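PDB 1BVO: transcription factor GAMBIF1 from Anopheles gambiae, which binds DNA through its Rel homology region, of which this chain is the specificity domain, and probably activates transcription by RNA polymerase II. Local coordinates for residues A142-F147 and S168-D173; V149-Q154 and E161-V166. All coordinates share one frame; numbering follows the deposited sequence.

Contact 1 (A142-F147 and S168-D173); sequences AVRLCF and SDIIYD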
# COMPACT_ATOMS: atom_id res chain seq x y z
N ALA C 142 -4.23 -14.74 11.59
CA ALA C 142 -5.01 -15.78 12.21
C ALA C 142 -6.27 -15.16 12.77
O ALA C 142 -6.30 -13.99 13.17
CB ALA C 142 -4.22 -16.45 13.31
N VAL C 143 -7.32 -15.96 12.77
CA VAL C 143 -8.61 -15.54 13.26
C VAL C 143 -9.34 -16.78 13.69
O VAL C 143 -8.84 -17.89 13.54
CB VAL C 143 -9.51 -14.98 12.12
CG1 VAL C 143 -9.00 -13.64 11.63
CG2 VAL C 143 -9.54 -15.99 10.97
N ARG C 144 -10.52 -16.58 14.23
CA ARG C 144 -11.39 -17.68 14.58
C ARG C 144 -12.76 -17.12 14.23
O ARG C 144 -12.98 -15.90 14.22
CB ARG C 144 -11.35 -18.00 16.06
CG ARG C 144 -10.04 -18.41 16.66
CD ARG C 144 -10.31 -18.69 18.13
NE ARG C 144 -9.14 -18.89 18.97
CZ ARG C 144 -8.74 -20.07 19.40
NH1 ARG C 144 -9.42 -21.17 19.08
NH2 ARG C 144 -7.68 -20.16 20.19
N LEU C 145 -13.66 -18.00 13.83
CA LEU C 145 -15.01 -17.61 13.48
C LEU C 145 -15.77 -17.64 14.79
O LEU C 145 -15.62 -18.58 15.59
CB LEU C 145 -15.61 -18.62 12.50
CG LEU C 145 -14.87 -18.72 11.17
CD1 LEU C 145 -15.42 -19.86 10.35
CD2 LEU C 145 -14.97 -17.40 10.44
N CYS C 146 -16.58 -16.62 15.02
CA CYS C 146 -17.37 -16.59 16.24
C CYS C 146 -18.84 -16.79 15.86
O CYS C 146 -19.36 -16.11 14.97
CB CYS C 146 -17.21 -15.28 16.97
SG CYS C 146 -17.89 -15.36 18.65
N PHE C 147 -19.49 -17.75 16.51
CA PHE C 147 -20.88 -18.02 16.22
C PHE C 147 -21.76 -17.61 17.38
O PHE C 147 -21.81 -18.28 18.40
CB PHE C 147 -21.10 -19.51 15.91
CG PHE C 147 -20.27 -20.03 14.76
CD1 PHE C 147 -20.73 -19.94 13.46
CD2 PHE C 147 -19.02 -20.59 14.98
CE1 PHE C 147 -19.96 -20.42 12.39
CE2 PHE C 147 -18.25 -21.07 13.94
CZ PHE C 147 -18.72 -20.98 12.63
N SER C 168 -14.49 -21.09 17.18
CA SER C 168 -13.94 -22.15 16.34
C SER C 168 -12.44 -22.24 16.51
O SER C 168 -11.79 -21.29 16.98
CB SER C 168 -14.19 -21.80 14.87
OG SER C 168 -13.37 -20.70 14.48
N ASP C 169 -11.87 -23.34 16.03
CA ASP C 169 -10.43 -23.50 16.10
C ASP C 169 -9.83 -22.41 15.23
O ASP C 169 -10.54 -21.80 14.42
CB ASP C 169 -10.01 -24.87 15.60
CG ASP C 169 -10.56 -25.99 16.48
OD1 ASP C 169 -11.21 -25.69 17.51
OD2 ASP C 169 -10.35 -27.17 16.13
N ILE C 170 -8.54 -22.15 15.41
CA ILE C 170 -7.93 -21.10 14.64
C ILE C 170 -7.82 -21.36 13.14
O ILE C 170 -7.61 -22.49 12.69
CB ILE C 170 -6.58 -20.72 15.22
CG1 ILE C 170 -6.78 -20.29 16.67
CG2 ILE C 170 -5.96 -19.57 14.41
CD1 ILE C 170 -5.52 -20.32 17.50
N ILE C 171 -8.02 -20.28 12.39
CA ILE C 171 -7.92 -20.27 10.93
C ILE C 171 -6.71 -19.36 10.65
O ILE C 171 -6.71 -18.19 11.06
CB ILE C 171 -9.15 -19.63 10.27
CG1 ILE C 171 -10.37 -20.52 10.47
CG2 ILE C 171 -8.90 -19.39 8.80
CD1 ILE C 171 -11.65 -19.82 10.13
N TYR C 172 -5.73 -19.93 9.94
CA TYR C 172 -4.47 -19.28 9.59
C TYR C 172 -4.36 -18.89 8.12
O TYR C 172 -4.46 -19.75 7.25
CB TYR C 172 -3.31 -20.24 9.90
CG TYR C 172 -3.16 -20.68 11.34
CD1 TYR C 172 -2.91 -19.74 12.34
CD2 TYR C 172 -3.29 -22.02 11.72
CE1 TYR C 172 -2.80 -20.11 13.67
CE2 TYR C 172 -3.18 -22.40 13.07
CZ TYR C 172 -2.94 -21.43 14.03
OH TYR C 172 -2.90 -21.76 15.36
N ASP C 173 -4.03 -17.63 7.84
CA ASP C 173 -3.88 -17.20 6.44
C ASP C 173 -2.83 -18.01 5.71
O ASP C 173 -1.64 -18.02 6.06
CB ASP C 173 -3.53 -15.70 6.33
CG ASP C 173 -3.56 -15.20 4.89
OD1 ASP C 173 -3.74 -16.00 3.95
OD2 ASP C 173 -3.43 -13.98 4.69

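Contact 2 (V149-Q154 and E161-V166); sequences VFLEGQ and EPLTPV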
# COMPACT_ATOMS: atom_id res chain seq x y z
N VAL C 149 -25.33 -17.34 18.60
CA VAL C 149 -26.66 -17.78 18.25
C VAL C 149 -27.71 -17.08 19.11
O VAL C 149 -27.48 -16.83 20.30
CB VAL C 149 -26.79 -19.32 18.34
CG1 VAL C 149 -28.25 -19.74 18.51
CG2 VAL C 149 -26.23 -19.96 17.08
N PHE C 150 -28.82 -16.70 18.48
CA PHE C 150 -29.92 -16.04 19.17
C PHE C 150 -31.23 -16.76 18.90
O PHE C 150 -31.62 -16.97 17.73
CB PHE C 150 -30.08 -14.59 18.71
CG PHE C 150 -28.89 -13.71 18.97
CD1 PHE C 150 -28.66 -13.15 20.23
CD2 PHE C 150 -28.02 -13.39 17.93
CE1 PHE C 150 -27.58 -12.27 20.44
CE2 PHE C 150 -26.94 -12.52 18.14
CZ PHE C 150 -26.72 -11.96 19.40
N LEU C 151 -31.90 -17.18 19.97
CA LEU C 151 -33.18 -17.84 19.88
C LEU C 151 -34.28 -16.81 19.76
O LEU C 151 -34.12 -15.68 20.22
CB LEU C 151 -33.41 -18.64 21.14
CG LEU C 151 -32.23 -19.58 21.35
CD1 LEU C 151 -32.61 -20.61 22.35
CD2 LEU C 151 -31.86 -20.23 20.02
N GLU C 152 -35.38 -17.18 19.10
CA GLU C 152 -36.52 -16.27 18.97
C GLU C 152 -36.95 -16.07 20.43
O GLU C 152 -36.81 -16.99 21.24
CB GLU C 152 -37.66 -16.90 18.14
CG GLU C 152 -38.74 -15.89 17.70
CD GLU C 152 -39.97 -16.52 17.04
OE1 GLU C 152 -40.24 -17.72 17.23
OE2 GLU C 152 -40.72 -15.79 16.34
N GLY C 153 -37.43 -14.88 20.79
CA GLY C 153 -37.78 -14.66 22.18
C GLY C 153 -39.15 -15.10 22.65
O GLY C 153 -39.41 -16.26 22.94
N GLN C 154 -39.99 -14.10 22.87
CA GLN C 154 -41.37 -14.26 23.29
C GLN C 154 -42.03 -13.20 22.41
O GLN C 154 -43.21 -13.29 22.07
CB GLN C 154 -41.50 -13.98 24.80
CG GLN C 154 -42.89 -13.74 25.32
CD GLN C 154 -43.34 -12.32 25.06
OE1 GLN C 154 -44.35 -12.09 24.40
NE2 GLN C 154 -42.52 -11.36 25.51
N GLU C 161 -33.11 -14.18 22.83
CA GLU C 161 -32.34 -15.01 23.73
C GLU C 161 -31.03 -15.42 23.14
O GLU C 161 -30.98 -16.12 22.13
CB GLU C 161 -33.15 -16.24 24.16
CG GLU C 161 -34.47 -15.89 24.82
CD GLU C 161 -34.32 -14.88 25.95
OE1 GLU C 161 -33.20 -14.69 26.49
OE2 GLU C 161 -35.35 -14.26 26.30
N PRO C 162 -29.94 -14.90 23.70
CA PRO C 162 -28.65 -15.28 23.15
C PRO C 162 -28.09 -16.49 23.85
O PRO C 162 -28.24 -16.65 25.07
CB PRO C 162 -27.81 -14.03 23.38
CG PRO C 162 -28.32 -13.51 24.67
CD PRO C 162 -29.82 -13.80 24.67
N LEU C 163 -27.56 -17.42 23.07
CA LEU C 163 -26.91 -18.59 23.65
C LEU C 163 -25.49 -18.07 23.76
O LEU C 163 -25.15 -17.05 23.15
CB LEU C 163 -26.96 -19.79 22.70
CG LEU C 163 -28.34 -20.36 22.36
CD1 LEU C 163 -28.19 -21.71 21.68
CD2 LEU C 163 -29.17 -20.50 23.63
N THR C 164 -24.65 -18.76 24.51
CA THR C 164 -23.27 -18.32 24.70
C THR C 164 -22.42 -18.49 23.46
O THR C 164 -22.41 -19.56 22.84
CB THR C 164 -22.61 -19.02 25.93
OG1 THR C 164 -21.38 -19.64 25.54
CG2 THR C 164 -23.54 -20.07 26.54
N PRO C 165 -21.67 -17.43 23.08
CA PRO C 165 -20.79 -17.43 21.92
C PRO C 165 -19.89 -18.65 21.99
O PRO C 165 -19.48 -19.09 23.05
CB PRO C 165 -20.00 -16.14 22.08
CG PRO C 165 -21.00 -15.24 22.72
CD PRO C 165 -21.58 -16.14 23.79
N VAL C 166 -19.65 -19.22 20.83
CA VAL C 166 -18.82 -20.39 20.70
C VAL C 166 -17.78 -20.01 19.67
O VAL C 166 -18.07 -19.34 18.67
CB VAL C 166 -19.67 -21.62 20.32
CG1 VAL C 166 -18.86 -22.64 19.57
CG2 VAL C 166 -20.22 -22.24 21.60
O HOH W 1 -23.67 -18.77 20.50
O HOH W 2 -24.95 -15.24 21.24

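Contact 1 (A142-F147 and S168-D173)
V143 and I171 form a hydrogen-bonded antiparallel pair in the beta hairpin of strands 142-152 and 159-172 of the Rel homology DNA-binding domain: I171 N reaches V143 O at 2.8 Å in a nearly straight bond (174° at the hydrogen), and V143 N returns one to I171 O at 2.9 Å. Further along, where strand 159-172 is interrupted, a side chain takes over. L145 N gives its hydrogen to S168 OG at 2.8 Å, while the same hydroxyl donates to D169 O. S168 N completes the link by bonding to L145 O at 3.2 Å. Serine suits this place because its short side chain can accept and donate close to the main chain.

R144 is extended, chi2 of -179° setting CD and chi3 of -170° setting NE, and its guanidinium reaches S168-I170. NH1 bonds to S168 O at 3.2 Å, and this carbonyl oxygen lies in the guanidinium plane, at its edge. I170 CG1 sits 3.4 Å above the centre of one face of the same group, so the flat cation gets an in-plane acceptor and an aliphatic cover. NH2 bonds to K61 O, a second acceptor for the guanidinium, which probably helps fix its rotation.

Apolar packing surrounds this frame. On one side of the sheet A142 CB touches I170 CG2 and Y172 CD1, and I170 CG2 also lies over the rim of the tyrosine ring. On the other side I171 CD1 meets L145 CG at 3.6 Å, the two side chains crossing at a slant, and V143 CG2 packs on I171 CB. Strand 52-59 flanks the other edge of 142-147.

Pairing here is thus of two sorts: regular ladder bonds around V143, then serine and arginine side-chain bonds where strand 159-172 is broken.

Contact 2 (V149-Q154 and E161-V166)
L163 packs against both V149 and L151 at the far part of a beta hairpin, in which strands 142-152 and 159-172 run antiparallel, with 159-172 the outermost strand of its sheet within the chain, in the immunoglobulin-like Rel homology DNA-binding domain. All three residues are buried. V149 and L163 run alongside one another in the same direction, with CG1 of the valine 3.7 Å from CD1 of the leucine. L151 instead crosses L163 at about a right angle, and the methyl carbons L151 CD1 and L163 CD2 meet at 3.7 Å. V149 CG1 is anti to the backbone N (chi1 158°), which turns that branch to the leucine. Branched aliphatic residues suit this face because V3 and V54 press on it as well, V3 touching both V149 and L163.

The opposite face is turned more to solvent. F150, partly exposed, and P162, exposed, form a non-hydrogen-bonded pair, and the ring atoms CD1 and CE1 of F150 rest obliquely on P162 CB. A proline is at home here: its position in the pair requires no N-H directed at the partner strand. F159 and V55 add to the surroundings of the phenylalanine. E161, also exposed, lies on the L151 side of the sheet, where its CB approaches L151 CB.

Backbone bonds join the two strands. L151 N donates to E161 O, and E161 N returns a longer bond of 3.2 Å to L151 O. L163 N reaches V149 O at 2.8 Å, nearly straight at 168°. Past that bond the strands separate and water enters: water 2 donates to L163 O at 2.6 Å and to V149 O at 3.1 Å, so that V149 O receives two hydrogens, one from L163 N and one from this water.

Both contacts join strand 142-152 to strand 159-172, and contact 2 is nested along the chain inside the loop that contact 1 closes. Their centres lie 21 Å apart, yet they meet where F147 N probably bonds to V166 O, beside packing of C146 SG on P165 CB. Contact 1 is largely buried, and its nearest atom is about 7 Å from the DNA; contact 2 is only partly buried, and the nearest atom of contact 2 is about 24 Å from the DNA. The chemistry differs too: side-chain bonds supplement the backbone pairing in 142-147/168-173, whereas 149-154/161-166 relies on main-chain bonds, aliphatic packing and water where the strands part, away from the turn.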